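Transcriptional regulator (Pseudomonas aeruginosa, PDB 3E7Q) probably binds operator DNA as a dimeric transcriptional repressor of the TetR family. Local coordinates at residues B[22-26]-B[39-44]; B[62-67]-B[126-130]; B[74-78]-B[136-140]; B[141-146]-B[159-163]; B[154-158]-B[205-209]. One frame throughout, in Å; residues are numbered along the deposited sequence.

Overall arrangement
The five contacts run in order from the DNA-binding end of the subunit to its far end, contacts 1 and 5 lying about 47 Å apart between centres on opposite sides of the chain's centre. Contact 1 belongs to the helix-turn-helix region and touches contact 2, where Thr23 and Leu24 pack on Ala65. Contacts 2 and 3, with centres about 16 Å apart, are successive places where helix 58-82 and helix 124-152 run side by side. Helix 124-152 then continues into contact 4, about 12 Å from contact 3 between centres. Contact 5 adjoins contact 4 through Phe157 and Phe208, both packed on Ala162.

Contact 1 (B[22-26]-B[39-44]); sequences ATLAC and KICAEA
Segments 22-26 and 39-44 are both helical and cross at 114°, their short axes approaching to 7.9 Å. So close a passage is consistent with the alanines at 22 and 44; the CA atoms of Ala22 and Glu43 are 4.9 Å apart. The methyl of Ala22 points toward the second helix and settles against its backbone, CB lying 3.4 Å from Ile40 O, while also meeting the methyl of Ala44 at 3.7 Å between the two CB atoms. Farther along, Ile40 lies across Thr23: its CG2 branch, anti to the backbone N, comes within 3.7 Å of Thr23 OG1, a hydroxyl that is hydrogen-bonded to Leu19 O within its own helix. The crossing joins helix 12-34 to helix 37-44, the first helix of the predicted helix-turn-helix, in the three-helix arrangement of a TetR-type DNA-binding domain. Helix 58-82 adjoins the same interface, with Leu61 against both Thr23 and Ile40. Glu43 covers another part of the crossing with its aliphatic stem. Its CG lies 3.6 Å from Cys26 N; beyond it the bend at chi2 (-62°) turns the carboxylate so that OE1 comes near the methyl of Ala25. The other carboxylate oxygen, OE2, forms a salt bridge with Arg29, one turn beyond Ala25, so the acid ties the two helices together through charge as well as through its methylenes. Cys26 SG reaches Lys39 CB at 3.8 Å, whereas the extended lysine chain leads away to the carbonyl of Gly34.

Contact 2 (B[62-67]-B[126-130]); sequences VAEAYL and IGRVH
Tyr66 presents one ring face to Val129 and its hydroxyl to His130, an example of an aromatic side chain used in two ways at one helix interface. Val129 CG1 lies over the ring, 3.8 Å from the centroid, a CH-pi contact set toward the rim; the two side chains run antiparallel alongside one another. Ile126 approaches from the preceding turn, its CG2 branch 3.7 Å from Tyr66 CD2. The other branch carries CD1 to Val62 CG1, at 3.6 Å. With CG anti to the backbone N (chi1 -164°), the tyrosine ring extends across the gap between two nearly parallel helices, whose short axes are inclined by 10°. Its OH arrives at the edge of the imidazole, in the ring plane, and accepts a bent hydrogen bond from His130 ND1 (3.3 Å, N-H...O angle 141°). Phe116 of helix 110-120 stacks on the Tyr66 ring, bringing a third helix to the site. The other imidazole nitrogen, NE2, is hydrogen-bonded to Glu176 of the second subunit. Both ring nitrogens of this buried histidine are thus engaged, which fixes its rotation, and the nearby glutamate would probably favour the protonated imidazolium.

Contact 3 (B[74-78]-B[136-140]); sequences MRLLR and EYRAL
Met74 and Leu140 meet end to end, Met74 CE standing 3.6 Å from Leu140 CD2. The methionine chain is bent at both chi2 (-62°) and chi3, and this double bend brings the thioether against the neighbouring helix: SD lies 3.7 Å from Tyr137 CA and, as a Met-aromatic contact, beside the edge of the phenol ring, 5.4 Å from its centroid. Leu77 comes to the same ring edge from the next turn, its CD1 meeting Tyr137 CE1 at 3.4 Å. The remaining branch of Leu140, CD1, rests on the arginine stem, 3.6 Å from Arg78 CG, while CD2, besides meeting the methionine, also lies near that CG. Around this apolar set lies a more polar rim. Arg78 is extended from CG to NE and carries its guanidinium toward Glu136, where NH2 makes a long salt bridge of 3.6 Å to OE1, with the two flat groups turned 50° apart. Farther out, Phe95 of helix 88-99 packs on both Leu77 and Leu140, while Ser167 and Leu170 of helix 159-179 pack on Tyr137. The short axes of segments 74-78 and 136-140 run almost parallel, 3° apart and 11.1 Å from each other, a wide spacing bridged by long side chains. Such side-by-side packing of helix 58-82 on helix 124-152 belongs to the all-helical core that TetR-family regulators build behind their DNA-binding domain.

Contact 4 (B[141-146]-B[159-163]); sequences LVGVLR and AELAA
Arg146 leans over Ala159 where two helices cross at 121°. From CB the chain runs out to CG, 3.6 Å from Ala159 CB, and CD carries it on, fully extended, to NE, still 3.9 Å from Ala159 CB. At the tip, NH2 donates a hydrogen bond of 2.9 Å to a water in the guanidinium plane; this water also accepts a weak bond from Ala159 N, linking the arginine to the first turn of helix 159-179. Glu160 OE2 lies near NH2 at 4.0 Å, beyond salt-bridge range, though the opposite charges should attract. One face of the guanidinium is covered by Val142 CG2, from a turn earlier in its own helix, while Val142 CG1 packs on Ala163 CB at 3.6 Å. The valine is nearly eclipsed, so its methyl positions are uncertain. Leu145 CD1 enters deeper, 3.7 Å from Ala163 N and close to the methyl of Ala162. Alanines at 159, 162 and 163 let the larger residues approach the helix backbone, with the short axes 8.6 Å apart. The crossing joins the later part of helix 124-152 to the start of helix 159-179, and helix 88-99 adjoins it through Leu92 and Phe95, both packed on Leu141.

Contact 5 (B[154-158]-B[205-209]); sequences WADFD and HRRFR
The loop between helices 124-152 and 159-179 meets the chain just after helix 186-204 through an aromatic stack of Trp154 on His205. The imidazole lies face to face on the five-membered ring of the indole, with centroids 3.7 Å apart and planes within 2° of parallel. His205 CB extends the overlap as a CH-pi contact above the six-membered ring, 3.8 Å from its centroid. Chi1 of His205 (71°) swings the imidazole back over the indole. Phe157 takes the indole over one face, with Trp154 CE3 above the ring centre; Phe157 CE1 touches Phe208 CB at 3.7 Å, and the carbonyl oxygen of His205 lies at the Phe157 ring edge, in plane. These residues lie at the end of the C-terminal helical domain far from the DNA-binding helices, with Leu200 packed against Phe157, His205 and Phe208. The backbones join where Asp158 N donates to Phe208 O (3.0 Å, N-H...O angle 149°), Phe208 being the centre of an inverse gamma turn. Asp158 is also the N-cap of helix 159-179, its OD1 accepting from Leu161 N, so one residue caps the helix with its side chain and holds the C-terminal segment with its backbone N. At the exposed rim, Asp156 OD2 lies 3.5 Å from Arg209 CB, against the arginine stem. In the dimer, Arg207 forms a salt bridge with Asp198, and Phe208 packs on Ala195, both of the second subunit.

Contact 1 (B[22-26]-B[39-44])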
# COMPACT_ATOMS: atom_id res chain seq x y z
N ALA B 22 22.63 5.84 0.99
CA ALA B 22 22.42 7.31 0.89
C ALA B 22 21.12 7.68 0.12
O ALA B 22 20.37 8.62 0.50
CB ALA B 22 23.64 8.00 0.26
N THR B 23 20.85 6.93 -0.96
CA THR B 23 19.64 7.07 -1.76
C THR B 23 18.41 6.79 -0.90
O THR B 23 17.44 7.58 -0.92
CB THR B 23 19.70 6.14 -3.01
OG1 THR B 23 20.89 6.43 -3.73
CG2 THR B 23 18.51 6.30 -3.94
N LEU B 24 18.44 5.67 -0.12
CA LEU B 24 17.30 5.37 0.74
C LEU B 24 17.02 6.45 1.82
O LEU B 24 15.86 6.69 2.16
CB LEU B 24 17.43 3.99 1.38
CG LEU B 24 17.49 2.79 0.41
CD1 LEU B 24 18.06 1.61 1.18
CD2 LEU B 24 16.10 2.53 -0.23
N ALA B 25 18.08 7.07 2.32
CA ALA B 25 18.02 8.09 3.39
C ALA B 25 17.52 9.37 2.82
O ALA B 25 16.68 10.04 3.42
CB ALA B 25 19.44 8.33 4.09
N CYS B 26 18.03 9.71 1.65
CA CYS B 26 17.47 10.84 0.92
C CYS B 26 15.99 10.70 0.55
O CYS B 26 15.25 11.71 0.63
CB CYS B 26 18.29 11.09 -0.32
SG CYS B 26 17.63 12.41 -1.27
N LYS B 39 21.40 15.94 -3.15
CA LYS B 39 20.86 15.53 -1.86
C LYS B 39 21.19 14.07 -1.45
O LYS B 39 21.18 13.74 -0.24
CB LYS B 39 19.36 15.77 -1.80
CG LYS B 39 18.97 17.25 -1.79
CD LYS B 39 17.45 17.38 -1.94
CE LYS B 39 16.93 18.77 -1.55
NZ LYS B 39 15.43 18.93 -1.80
N ILE B 40 21.51 13.22 -2.44
CA ILE B 40 21.95 11.83 -2.21
C ILE B 40 23.37 11.86 -1.66
O ILE B 40 23.68 11.23 -0.65
CB ILE B 40 21.84 10.94 -3.51
CG1 ILE B 40 20.37 10.58 -3.80
CG2 ILE B 40 22.64 9.65 -3.38
CD1 ILE B 40 20.10 10.11 -5.21
N CYS B 41 24.23 12.62 -2.34
CA CYS B 41 25.61 12.87 -1.88
C CYS B 41 25.67 13.49 -0.47
O CYS B 41 26.57 13.16 0.31
CB CYS B 41 26.36 13.74 -2.91
SG CYS B 41 26.58 12.81 -4.48
N ALA B 42 24.66 14.31 -0.15
CA ALA B 42 24.53 14.93 1.19
C ALA B 42 24.35 13.86 2.28
O ALA B 42 24.87 14.02 3.38
CB ALA B 42 23.39 15.94 1.25
N GLU B 43 23.65 12.76 1.94
CA GLU B 43 23.50 11.63 2.85
C GLU B 43 24.77 10.81 2.89
O GLU B 43 25.23 10.50 3.96
CB GLU B 43 22.29 10.78 2.49
CG GLU B 43 20.94 11.57 2.49
CD GLU B 43 20.54 12.17 3.87
OE1 GLU B 43 20.92 11.59 4.92
OE2 GLU B 43 19.83 13.21 3.89
N ALA B 44 25.36 10.52 1.71
CA ALA B 44 26.66 9.77 1.59
C ALA B 44 27.83 10.51 2.26
O ALA B 44 28.84 9.90 2.60
CB ALA B 44 27.01 9.49 0.13

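Contact 2 (B[62-67]-B[126-130])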
# COMPACT_ATOMS: atom_id res chain seq x y z
N VAL B 62 17.85 5.53 -7.92
CA VAL B 62 16.64 5.07 -7.21
C VAL B 62 16.27 3.63 -7.66
O VAL B 62 16.04 2.77 -6.80
CB VAL B 62 15.47 6.06 -7.37
CG1 VAL B 62 14.17 5.47 -6.91
CG2 VAL B 62 15.75 7.41 -6.62
N ALA B 63 16.29 3.38 -8.98
CA ALA B 63 16.16 2.02 -9.52
C ALA B 63 17.18 1.05 -8.91
O ALA B 63 16.83 -0.06 -8.52
CB ALA B 63 16.28 2.01 -11.05
N GLU B 64 18.43 1.47 -8.77
CA GLU B 64 19.41 0.60 -8.09
C GLU B 64 19.06 0.30 -6.63
O GLU B 64 19.18 -0.86 -6.17
CB GLU B 64 20.82 1.18 -8.11
CG GLU B 64 21.76 0.71 -9.23
CD GLU B 64 21.95 -0.82 -9.33
OE1 GLU B 64 22.91 -1.39 -8.72
OE2 GLU B 64 21.16 -1.43 -10.09
N ALA B 65 18.66 1.32 -5.88
CA ALA B 65 18.15 1.12 -4.50
C ALA B 65 16.90 0.19 -4.45
O ALA B 65 16.80 -0.65 -3.54
CB ALA B 65 17.86 2.42 -3.82
N TYR B 66 15.97 0.40 -5.38
CA TYR B 66 14.75 -0.38 -5.50
C TYR B 66 15.11 -1.84 -5.74
O TYR B 66 14.62 -2.70 -5.07
CB TYR B 66 13.85 0.17 -6.65
CG TYR B 66 12.36 -0.28 -6.70
CD1 TYR B 66 11.79 -1.10 -5.73
CD2 TYR B 66 11.54 0.17 -7.69
CE1 TYR B 66 10.47 -1.48 -5.79
CE2 TYR B 66 10.21 -0.17 -7.75
CZ TYR B 66 9.67 -0.99 -6.81
OH TYR B 66 8.34 -1.35 -6.89
N LEU B 67 16.02 -2.08 -6.67
CA LEU B 67 16.50 -3.43 -6.97
C LEU B 67 17.19 -4.15 -5.82
O LEU B 67 17.01 -5.37 -5.65
CB LEU B 67 17.46 -3.39 -8.17
CG LEU B 67 16.81 -3.69 -9.51
CD1 LEU B 67 17.71 -3.30 -10.69
CD2 LEU B 67 16.38 -5.22 -9.60
N ILE B 126 11.74 2.57 -13.25
CA ILE B 126 11.27 2.18 -11.92
C ILE B 126 10.03 1.27 -12.01
O ILE B 126 9.91 0.28 -11.26
CB ILE B 126 11.02 3.43 -11.03
CG1 ILE B 126 12.38 4.16 -10.89
CG2 ILE B 126 10.37 3.01 -9.73
CD1 ILE B 126 12.38 5.49 -10.07
N GLY B 127 9.15 1.62 -12.97
CA GLY B 127 8.04 0.80 -13.38
C GLY B 127 8.44 -0.60 -13.72
O GLY B 127 7.77 -1.55 -13.31
N ARG B 128 9.54 -0.74 -14.45
CA ARG B 128 9.98 -2.04 -14.86
C ARG B 128 10.62 -2.82 -13.70
O ARG B 128 10.54 -4.05 -13.68
CB ARG B 128 10.93 -1.94 -16.04
CG ARG B 128 10.38 -1.26 -17.31
CD ARG B 128 11.36 -1.47 -18.52
NE ARG B 128 12.73 -0.92 -18.31
CZ ARG B 128 13.19 0.30 -18.67
NH1 ARG B 128 12.41 1.22 -19.27
NH2 ARG B 128 14.47 0.64 -18.40
N VAL B 129 11.25 -2.12 -12.75
CA VAL B 129 11.72 -2.79 -11.53
C VAL B 129 10.50 -3.33 -10.78
O VAL B 129 10.50 -4.49 -10.42
CB VAL B 129 12.58 -1.89 -10.61
CG1 VAL B 129 12.89 -2.67 -9.27
CG2 VAL B 129 13.83 -1.48 -11.31
N HIS B 130 9.45 -2.54 -10.62
CA HIS B 130 8.25 -3.01 -9.99
C HIS B 130 7.65 -4.27 -10.65
O HIS B 130 7.33 -5.23 -9.98
CB HIS B 130 7.15 -1.96 -9.91
CG HIS B 130 5.86 -2.53 -9.39
ND1 HIS B 130 5.66 -2.81 -8.05
CD2 HIS B 130 4.76 -3.01 -10.04
CE1 HIS B 130 4.47 -3.36 -7.89
NE2 HIS B 130 3.91 -3.51 -9.09

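Contact 3 (B[74-78]-B[136-140])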
# COMPACT_ATOMS: atom_id res chain seq x y z
N MET B 74 13.29 -10.81 -1.44
CA MET B 74 13.23 -12.09 -2.13
C MET B 74 14.21 -13.15 -1.69
O MET B 74 13.87 -14.33 -1.71
CB MET B 74 13.43 -11.90 -3.63
CG MET B 74 12.21 -11.29 -4.27
SD MET B 74 10.67 -12.26 -4.16
CE MET B 74 11.26 -13.79 -4.92
N ARG B 75 15.43 -12.75 -1.36
CA ARG B 75 16.40 -13.68 -0.80
C ARG B 75 15.90 -14.27 0.48
O ARG B 75 16.04 -15.46 0.73
CB ARG B 75 17.74 -13.04 -0.53
CG ARG B 75 18.69 -13.11 -1.69
CD ARG B 75 20.15 -12.81 -1.22
NE ARG B 75 20.33 -11.46 -0.65
CZ ARG B 75 20.31 -10.31 -1.35
NH1 ARG B 75 20.05 -10.29 -2.67
NH2 ARG B 75 20.49 -9.15 -0.72
N LEU B 76 15.35 -13.42 1.32
CA LEU B 76 14.93 -13.86 2.62
C LEU B 76 13.69 -14.75 2.45
O LEU B 76 13.57 -15.75 3.13
CB LEU B 76 14.65 -12.68 3.54
CG LEU B 76 15.85 -11.88 4.01
CD1 LEU B 76 15.32 -10.78 4.93
CD2 LEU B 76 16.94 -12.77 4.70
N LEU B 77 12.77 -14.35 1.57
CA LEU B 77 11.53 -15.12 1.36
C LEU B 77 11.79 -16.49 0.68
O LEU B 77 11.16 -17.48 1.05
CB LEU B 77 10.50 -14.30 0.60
CG LEU B 77 9.94 -13.12 1.43
CD1 LEU B 77 8.98 -12.25 0.63
CD2 LEU B 77 9.31 -13.60 2.75
N ARG B 78 12.72 -16.54 -0.28
CA ARG B 78 13.14 -17.81 -0.88
C ARG B 78 13.78 -18.68 0.13
O ARG B 78 13.56 -19.89 0.11
CB ARG B 78 14.13 -17.64 -2.03
CG ARG B 78 13.45 -17.23 -3.33
CD ARG B 78 14.44 -16.98 -4.53
NE ARG B 78 13.64 -16.58 -5.69
CZ ARG B 78 13.73 -15.42 -6.34
NH1 ARG B 78 14.66 -14.51 -6.03
NH2 ARG B 78 12.88 -15.18 -7.34
N GLU B 136 8.29 -11.87 -9.73
CA GLU B 136 9.10 -12.88 -9.08
C GLU B 136 8.50 -13.28 -7.73
O GLU B 136 8.54 -14.42 -7.37
CB GLU B 136 10.53 -12.39 -8.90
CG GLU B 136 11.24 -12.17 -10.20
CD GLU B 136 11.29 -13.41 -11.13
OE1 GLU B 136 11.45 -14.57 -10.63
OE2 GLU B 136 11.15 -13.23 -12.37
N TYR B 137 7.97 -12.30 -7.01
CA TYR B 137 7.32 -12.51 -5.74
C TYR B 137 6.10 -13.46 -5.91
O TYR B 137 5.95 -14.51 -5.22
CB TYR B 137 6.95 -11.14 -5.16
CG TYR B 137 6.29 -11.17 -3.80
CD1 TYR B 137 7.04 -11.18 -2.63
CD2 TYR B 137 4.92 -11.18 -3.68
CE1 TYR B 137 6.45 -11.19 -1.41
CE2 TYR B 137 4.29 -11.25 -2.45
CZ TYR B 137 5.06 -11.26 -1.31
OH TYR B 137 4.43 -11.25 -0.11
N ARG B 138 5.25 -13.10 -6.86
CA ARG B 138 4.09 -13.96 -7.23
C ARG B 138 4.49 -15.36 -7.77
O ARG B 138 3.79 -16.31 -7.48
CB ARG B 138 3.15 -13.25 -8.23
CG ARG B 138 2.30 -12.16 -7.59
CD ARG B 138 1.36 -11.54 -8.57
NE ARG B 138 2.11 -10.81 -9.62
CZ ARG B 138 1.97 -10.99 -10.93
NH1 ARG B 138 1.09 -11.82 -11.44
NH2 ARG B 138 2.73 -10.31 -11.75
N ALA B 139 5.52 -15.45 -8.60
CA ALA B 139 5.99 -16.74 -9.15
C ALA B 139 6.34 -17.66 -7.98
O ALA B 139 6.01 -18.84 -8.02
CB ALA B 139 7.23 -16.57 -10.08
N LEU B 140 6.99 -17.12 -6.94
CA LEU B 140 7.32 -17.93 -5.75
C LEU B 140 6.08 -18.51 -5.09
O LEU B 140 6.07 -19.69 -4.65
CB LEU B 140 8.00 -17.07 -4.71
CG LEU B 140 9.09 -17.58 -3.82
CD1 LEU B 140 10.27 -18.19 -4.65
CD2 LEU B 140 9.56 -16.40 -3.02

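Contact 4 (B[141-146]-B[159-163])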
# COMPACT_ATOMS: atom_id res chain seq x y z
N LEU B 141 5.06 -17.66 -4.95
CA LEU B 141 3.81 -18.06 -4.34
C LEU B 141 2.99 -18.95 -5.27
O LEU B 141 2.32 -19.85 -4.78
CB LEU B 141 2.99 -16.85 -3.85
CG LEU B 141 3.49 -16.13 -2.60
CD1 LEU B 141 2.82 -14.78 -2.48
CD2 LEU B 141 3.27 -17.01 -1.34
N VAL B 142 3.08 -18.78 -6.59
CA VAL B 142 2.37 -19.70 -7.46
C VAL B 142 2.91 -21.11 -7.40
O VAL B 142 2.12 -22.04 -7.49
CB VAL B 142 2.08 -19.29 -8.99
CG1 VAL B 142 2.19 -17.82 -9.28
CG2 VAL B 142 2.77 -20.25 -10.03
N GLY B 143 4.24 -21.27 -7.26
CA GLY B 143 4.87 -22.60 -7.18
C GLY B 143 4.38 -23.38 -5.97
O GLY B 143 4.14 -24.59 -6.04
N VAL B 144 4.26 -22.70 -4.83
CA VAL B 144 3.80 -23.41 -3.63
C VAL B 144 2.26 -23.60 -3.61
O VAL B 144 1.78 -24.59 -3.10
CB VAL B 144 4.47 -22.89 -2.28
CG1 VAL B 144 4.59 -21.45 -2.20
CG2 VAL B 144 3.71 -23.41 -1.06
N LEU B 145 1.49 -22.68 -4.21
CA LEU B 145 0.06 -22.84 -4.33
C LEU B 145 -0.30 -23.97 -5.28
O LEU B 145 -1.30 -24.64 -5.06
CB LEU B 145 -0.60 -21.55 -4.74
CG LEU B 145 -0.55 -20.48 -3.65
CD1 LEU B 145 -0.98 -19.17 -4.24
CD2 LEU B 145 -1.41 -20.93 -2.48
N ARG B 146 0.57 -24.20 -6.27
CA ARG B 146 0.46 -25.37 -7.13
C ARG B 146 0.77 -26.65 -6.46
O ARG B 146 0.09 -27.63 -6.72
CB ARG B 146 1.38 -25.26 -8.30
CG ARG B 146 0.85 -24.26 -9.26
CD ARG B 146 1.52 -24.36 -10.57
NE ARG B 146 0.78 -23.48 -11.43
CZ ARG B 146 1.33 -22.76 -12.39
NH1 ARG B 146 2.64 -22.85 -12.60
NH2 ARG B 146 0.55 -21.94 -13.09
N ALA B 159 -3.83 -20.94 -9.88
CA ALA B 159 -2.79 -20.62 -8.95
C ALA B 159 -2.24 -19.22 -9.18
O ALA B 159 -1.82 -18.60 -8.23
CB ALA B 159 -1.64 -21.74 -8.95
N GLU B 160 -2.30 -18.71 -10.41
CA GLU B 160 -1.88 -17.32 -10.72
C GLU B 160 -2.77 -16.26 -10.05
O GLU B 160 -2.28 -15.31 -9.40
CB GLU B 160 -1.85 -17.11 -12.25
CG GLU B 160 -0.84 -17.96 -13.02
CD GLU B 160 -0.99 -17.83 -14.56
OE1 GLU B 160 -1.32 -16.71 -15.04
OE2 GLU B 160 -0.80 -18.84 -15.31
N LEU B 161 -4.09 -16.46 -10.16
CA LEU B 161 -5.03 -15.59 -9.54
C LEU B 161 -5.02 -15.70 -8.05
O LEU B 161 -5.04 -14.65 -7.38
CB LEU B 161 -6.42 -15.77 -10.12
CG LEU B 161 -7.42 -14.64 -9.88
CD1 LEU B 161 -7.03 -13.33 -10.64
CD2 LEU B 161 -8.78 -15.15 -10.21
N ALA B 162 -4.90 -16.94 -7.54
CA ALA B 162 -4.69 -17.22 -6.12
C ALA B 162 -3.46 -16.49 -5.58
O ALA B 162 -3.48 -15.94 -4.49
CB ALA B 162 -4.63 -18.75 -5.87
N ALA B 163 -2.38 -16.49 -6.34
CA ALA B 163 -1.15 -15.84 -5.91
C ALA B 163 -1.31 -14.28 -5.87
O ALA B 163 -0.80 -13.64 -4.99
CB ALA B 163 0.05 -16.29 -6.76
O HOH W 1 -2.31 -21.56 -12.79

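Contact 5 (B[154-158]-B[205-209])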
# COMPACT_ATOMS: atom_id res chain seq x y z
N TRP B 154 -6.70 -30.37 -6.57
CA TRP B 154 -7.70 -29.47 -7.12
C TRP B 154 -7.63 -29.50 -8.64
O TRP B 154 -6.57 -29.34 -9.22
CB TRP B 154 -7.46 -28.08 -6.56
CG TRP B 154 -7.40 -28.09 -5.00
CD1 TRP B 154 -7.95 -29.01 -4.18
CD2 TRP B 154 -6.84 -27.10 -4.15
NE1 TRP B 154 -7.75 -28.69 -2.87
CE2 TRP B 154 -7.04 -27.52 -2.82
CE3 TRP B 154 -6.16 -25.89 -4.38
CZ2 TRP B 154 -6.57 -26.80 -1.74
CZ3 TRP B 154 -5.71 -25.16 -3.28
CH2 TRP B 154 -5.92 -25.62 -1.99
N ALA B 155 -8.77 -29.75 -9.26
CA ALA B 155 -8.87 -30.00 -10.71
C ALA B 155 -8.39 -28.82 -11.59
O ALA B 155 -7.46 -29.00 -12.43
CB ALA B 155 -10.35 -30.42 -11.08
N ASP B 156 -9.00 -27.66 -11.50
CA ASP B 156 -8.39 -26.52 -12.25
C ASP B 156 -8.33 -25.28 -11.42
O ASP B 156 -9.24 -24.47 -11.40
CB ASP B 156 -9.07 -26.16 -13.55
CG ASP B 156 -10.54 -26.17 -13.44
OD1 ASP B 156 -11.09 -27.30 -13.25
OD2 ASP B 156 -11.14 -25.08 -13.59
N PHE B 157 -7.21 -25.18 -10.76
CA PHE B 157 -6.96 -24.18 -9.85
C PHE B 157 -6.17 -23.16 -10.65
O PHE B 157 -5.22 -23.51 -11.33
CB PHE B 157 -6.11 -24.76 -8.71
CG PHE B 157 -5.85 -23.78 -7.64
CD1 PHE B 157 -6.91 -23.10 -7.03
CD2 PHE B 157 -4.57 -23.48 -7.27
CE1 PHE B 157 -6.68 -22.18 -6.04
CE2 PHE B 157 -4.36 -22.59 -6.25
CZ PHE B 157 -5.42 -21.96 -5.65
N ASP B 158 -6.59 -21.90 -10.55
CA ASP B 158 -5.85 -20.79 -11.13
C ASP B 158 -5.00 -20.30 -9.99
O ASP B 158 -5.41 -19.42 -9.22
CB ASP B 158 -6.82 -19.76 -11.71
CG ASP B 158 -6.14 -18.57 -12.38
OD1 ASP B 158 -4.91 -18.37 -12.34
OD2 ASP B 158 -6.90 -17.77 -12.93
N HIS B 205 -10.97 -22.62 -3.13
CA HIS B 205 -10.17 -22.90 -4.30
C HIS B 205 -11.07 -23.07 -5.56
O HIS B 205 -10.62 -22.80 -6.67
CB HIS B 205 -9.29 -24.16 -4.08
CG HIS B 205 -10.07 -25.45 -4.04
ND1 HIS B 205 -10.50 -26.09 -5.18
CD2 HIS B 205 -10.48 -26.21 -3.01
CE1 HIS B 205 -11.16 -27.18 -4.86
NE2 HIS B 205 -11.16 -27.28 -3.54
N ARG B 206 -12.33 -23.50 -5.35
CA ARG B 206 -13.34 -23.56 -6.41
C ARG B 206 -13.71 -22.23 -7.08
O ARG B 206 -14.03 -22.19 -8.29
CB ARG B 206 -14.58 -24.28 -5.91
CG ARG B 206 -14.29 -25.77 -5.69
CD ARG B 206 -15.50 -26.57 -5.28
NE ARG B 206 -16.27 -25.89 -4.23
CZ ARG B 206 -16.28 -26.24 -2.94
NH1 ARG B 206 -15.57 -27.29 -2.50
NH2 ARG B 206 -17.03 -25.53 -2.07
N ARG B 207 -13.64 -21.13 -6.34
CA ARG B 207 -13.84 -19.83 -6.93
C ARG B 207 -12.65 -19.46 -7.85
O ARG B 207 -12.80 -18.67 -8.77
CB ARG B 207 -14.11 -18.81 -5.80
CG ARG B 207 -14.26 -17.34 -6.29
CD ARG B 207 -15.62 -17.07 -6.95
NE ARG B 207 -16.63 -17.15 -5.93
CZ ARG B 207 -17.82 -16.56 -5.95
NH1 ARG B 207 -18.17 -15.79 -6.96
NH2 ARG B 207 -18.62 -16.70 -4.88
N PHE B 208 -11.48 -20.05 -7.66
CA PHE B 208 -10.35 -19.78 -8.56
C PHE B 208 -10.38 -20.64 -9.85
O PHE B 208 -9.53 -21.52 -10.08
CB PHE B 208 -9.00 -19.86 -7.80
CG PHE B 208 -8.83 -18.78 -6.77
CD1 PHE B 208 -8.39 -17.49 -7.14
CD2 PHE B 208 -9.18 -18.99 -5.45
CE1 PHE B 208 -8.28 -16.44 -6.21
CE2 PHE B 208 -9.01 -17.95 -4.50
CZ PHE B 208 -8.57 -16.67 -4.90
N ARG B 209 -11.39 -20.34 -10.66
CA ARG B 209 -11.55 -20.83 -12.07
C ARG B 209 -12.29 -19.86 -13.06
O ARG B 209 -12.27 -20.14 -14.30
CB ARG B 209 -12.35 -22.15 -12.15
CG ARG B 209 -12.37 -23.14 -10.97
CD ARG B 209 -13.82 -23.65 -10.94
NE ARG B 209 -14.22 -24.70 -10.00
CZ ARG B 209 -15.50 -24.99 -9.71
NH1 ARG B 209 -16.50 -24.27 -10.25
NH2 ARG B 209 -15.81 -25.99 -8.87